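Local coordinates for protein Kiaa0380 (Homo sapiens, PDB 1HTJ) that probably links heterotrimeric G protein signalling to Rho GTPases, its RGS-like domain belonging to a Rho guanine nucleotide exchange factor, at residues F47-F52 and A175-I180. The protein carries 3 engineered substitutions. Residues are numbered along the deposited sequence; the frame is centred on the assembly and turned at random.
Sequences FLRYIF and AALGDI
Leu177 reaches across from its helix so that CD2 meets Leu48, Arg49 and Phe52, an example of one branched side chain touching residues on successive turns of a neighbouring helix. Its CD2 sits over one face of the Phe52 ring, 3.8 Å from the ring centroid and displaced toward the rim, nearest Phe52 CD1, a CH-pi contact in which the two side chains cross at about a right angle. The other methyl of Leu177, CD1, lies 3.8 Å from Leu48 CB, while Leu177 CG packs at the same distance against Arg49 CG. Arg49 then runs on past Leu177: its chain is extended through chi2 and bends at chi3 (65°), and the guanidinium lays one face over the methyl of Ala176, with Ala176 CB 3.4 Å from Arg49 CZ. The contact over this face is van der Waals only, whereas NH1 finds its hydrogen bond at OE1 of Gln173, about one turn earlier on the same helix as Ala176. An alanine in place of Arg49 would probably leave Gln173 without this partner and take away the contacts that the chain beyond CB makes with Ala176 and Leu177. Farther along, Ile180 sends CG2 to within 3.8 Å of Phe52 CB and CD1 to 3.7 Å from Arg49 O, a carbonyl that also accepts from Ser53 OG. Leu196 of helix 186-202 touches both Leu48 and Leu177, so a third helix packs against the pair. The axes of segments 47-52 and 175-180 approach to 9.7 Å and run nearly parallel, 4° apart, joining helices 41-54 and 163-182 within the all-helical RGS-like domain.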
loop_
_atom_site.group_PDB
_atom_site.type_symbol
_atom_site.label_atom_id
_atom_site.label_comp_id
_atom_site.label_asym_id
_atom_site.label_seq_id
_atom_site.Cartn_x
_atom_site.Cartn_y
_atom_site.Cartn_z
ATOM N N PHE A 47 3.916 -9.105 1.995
ATOM C CA PHE A 47 3.805 -8.752 0.592
ATOM C C PHE A 47 4.513 -7.430 0.290
ATOM O O PHE A 47 5.175 -7.288 -0.744
ATOM C CB PHE A 47 2.320 -8.677 0.203
ATOM C CG PHE A 47 2.073 -8.372 -1.263
ATOM C CD1 PHE A 47 2.821 -9.006 -2.263
ATOM C CD2 PHE A 47 1.085 -7.453 -1.643
ATOM C CE1 PHE A 47 2.590 -8.735 -3.612
ATOM C CE2 PHE A 47 0.846 -7.175 -2.982
ATOM C CZ PHE A 47 1.609 -7.823 -3.977
ATOM N N LEU A 48 4.390 -6.471 1.202
ATOM C CA LEU A 48 5.003 -5.161 1.019
ATOM C C LEU A 48 6.529 -5.243 1.053
ATOM O O LEU A 48 7.218 -4.528 0.335
ATOM C CB LEU A 48 4.480 -4.189 2.090
ATOM C CG LEU A 48 3.089 -3.594 1.821
ATOM C CD1 LEU A 48 2.565 -2.884 3.053
ATOM C CD2 LEU A 48 3.192 -2.609 0.678
ATOM N N ARG A 49 7.058 -6.127 1.883
ATOM C CA ARG A 49 8.505 -6.289 1.967
ATOM C C ARG A 49 9.033 -6.732 0.604
ATOM O O ARG A 49 10.075 -6.275 0.155
ATOM C CB ARG A 49 8.858 -7.316 3.058
ATOM C CG ARG A 49 8.633 -6.755 4.450
ATOM C CD ARG A 49 8.854 -7.774 5.543
ATOM N NE ARG A 49 10.234 -8.221 5.625
ATOM C CZ ARG A 49 10.720 -8.936 6.640
ATOM N NH1 ARG A 49 9.936 -9.282 7.642
ATOM N NH2 ARG A 49 11.995 -9.301 6.663
ATOM N N TYR A 50 8.293 -7.616 -0.055
ATOM C CA TYR A 50 8.683 -8.077 -1.370
ATOM C C TYR A 50 8.634 -6.874 -2.311
ATOM O O TYR A 50 9.601 -6.587 -3.023
ATOM C CB TYR A 50 7.734 -9.180 -1.876
ATOM C CG TYR A 50 7.830 -9.384 -3.380
ATOM C CD1 TYR A 50 8.985 -9.912 -3.966
ATOM C CD2 TYR A 50 6.807 -8.945 -4.226
ATOM C CE1 TYR A 50 9.118 -9.982 -5.369
ATOM C CE2 TYR A 50 6.929 -9.006 -5.612
ATOM C CZ TYR A 50 8.084 -9.518 -6.185
ATOM O OH TYR A 50 8.216 -9.508 -7.565
ATOM N N ILE A 51 7.513 -6.165 -2.302
ATOM C CA ILE A 51 7.350 -5.000 -3.163
ATOM C C ILE A 51 8.493 -4.000 -2.961
ATOM O O ILE A 51 9.197 -3.642 -3.904
ATOM C CB ILE A 51 6.028 -4.258 -2.865
ATOM C CG1 ILE A 51 4.822 -5.178 -3.103
ATOM C CG2 ILE A 51 5.954 -2.983 -3.712
ATOM C CD1 ILE A 51 4.597 -5.586 -4.536
ATOM N N PHE A 52 8.667 -3.548 -1.723
ATOM C CA PHE A 52 9.703 -2.569 -1.412
ATOM C C PHE A 52 11.098 -3.012 -1.848
ATOM O O PHE A 52 11.904 -2.184 -2.270
ATOM C CB PHE A 52 9.708 -2.246 0.083
ATOM C CG PHE A 52 8.621 -1.284 0.506
ATOM C CD1 PHE A 52 8.786 -0.488 1.647
ATOM C CD2 PHE A 52 7.434 -1.179 -0.215
ATOM C CE1 PHE A 52 7.787 0.392 2.059
ATOM C CE2 PHE A 52 6.419 -0.294 0.194
ATOM C CZ PHE A 52 6.600 0.487 1.327
ATOM N N ALA A 175 8.424 -2.755 10.926
ATOM C CA ALA A 175 9.780 -2.426 11.355
ATOM C C ALA A 175 10.769 -2.832 10.262
ATOM O O ALA A 175 11.723 -2.114 9.980
ATOM C CB ALA A 175 10.116 -3.163 12.654
ATOM N N ALA A 176 10.537 -3.993 9.659
ATOM C CA ALA A 176 11.416 -4.490 8.613
ATOM C C ALA A 176 11.308 -3.613 7.346
ATOM O O ALA A 176 12.312 -3.391 6.655
ATOM C CB ALA A 176 11.079 -5.935 8.301
ATOM N N LEU A 177 10.108 -3.097 7.061
ATOM C CA LEU A 177 9.913 -2.254 5.885
ATOM C C LEU A 177 10.671 -0.945 6.042
ATOM O O LEU A 177 11.217 -0.401 5.072
ATOM C CB LEU A 177 8.420 -1.991 5.655
ATOM C CG LEU A 177 7.675 -3.160 4.990
ATOM C CD1 LEU A 177 6.200 -3.117 5.355
ATOM C CD2 LEU A 177 7.874 -3.120 3.489
ATOM N N GLY A 178 10.705 -0.450 7.278
ATOM C CA GLY A 178 11.410 0.780 7.573
ATOM C C GLY A 178 12.893 0.550 7.342
ATOM O O GLY A 178 13.594 1.439 6.846
ATOM N N ASP A 179 13.382 -0.635 7.701
ATOM C CA ASP A 179 14.788 -0.937 7.480
ATOM C C ASP A 179 15.063 -0.961 5.985
ATOM O O ASP A 179 16.087 -0.465 5.536
ATOM C CB ASP A 179 15.167 -2.277 8.103
ATOM C CG ASP A 179 15.333 -2.181 9.606
ATOM O OD1 ASP A 179 15.657 -1.076 10.080
ATOM O OD2 ASP A 179 15.153 -3.203 10.305
ATOM N N ILE A 180 14.141 -1.525 5.212
ATOM C CA ILE A 180 14.317 -1.572 3.768
ATOM C C ILE A 180 14.395 -0.139 3.230
ATOM O O ILE A 180 15.272 0.181 2.412
ATOM C CB ILE A 180 13.143 -2.349 3.080
ATOM C CG1 ILE A 180 13.178 -3.827 3.508
ATOM C CG2 ILE A 180 13.241 -2.242 1.564
ATOM C CD1 ILE A 180 12.067 -4.685 2.902
#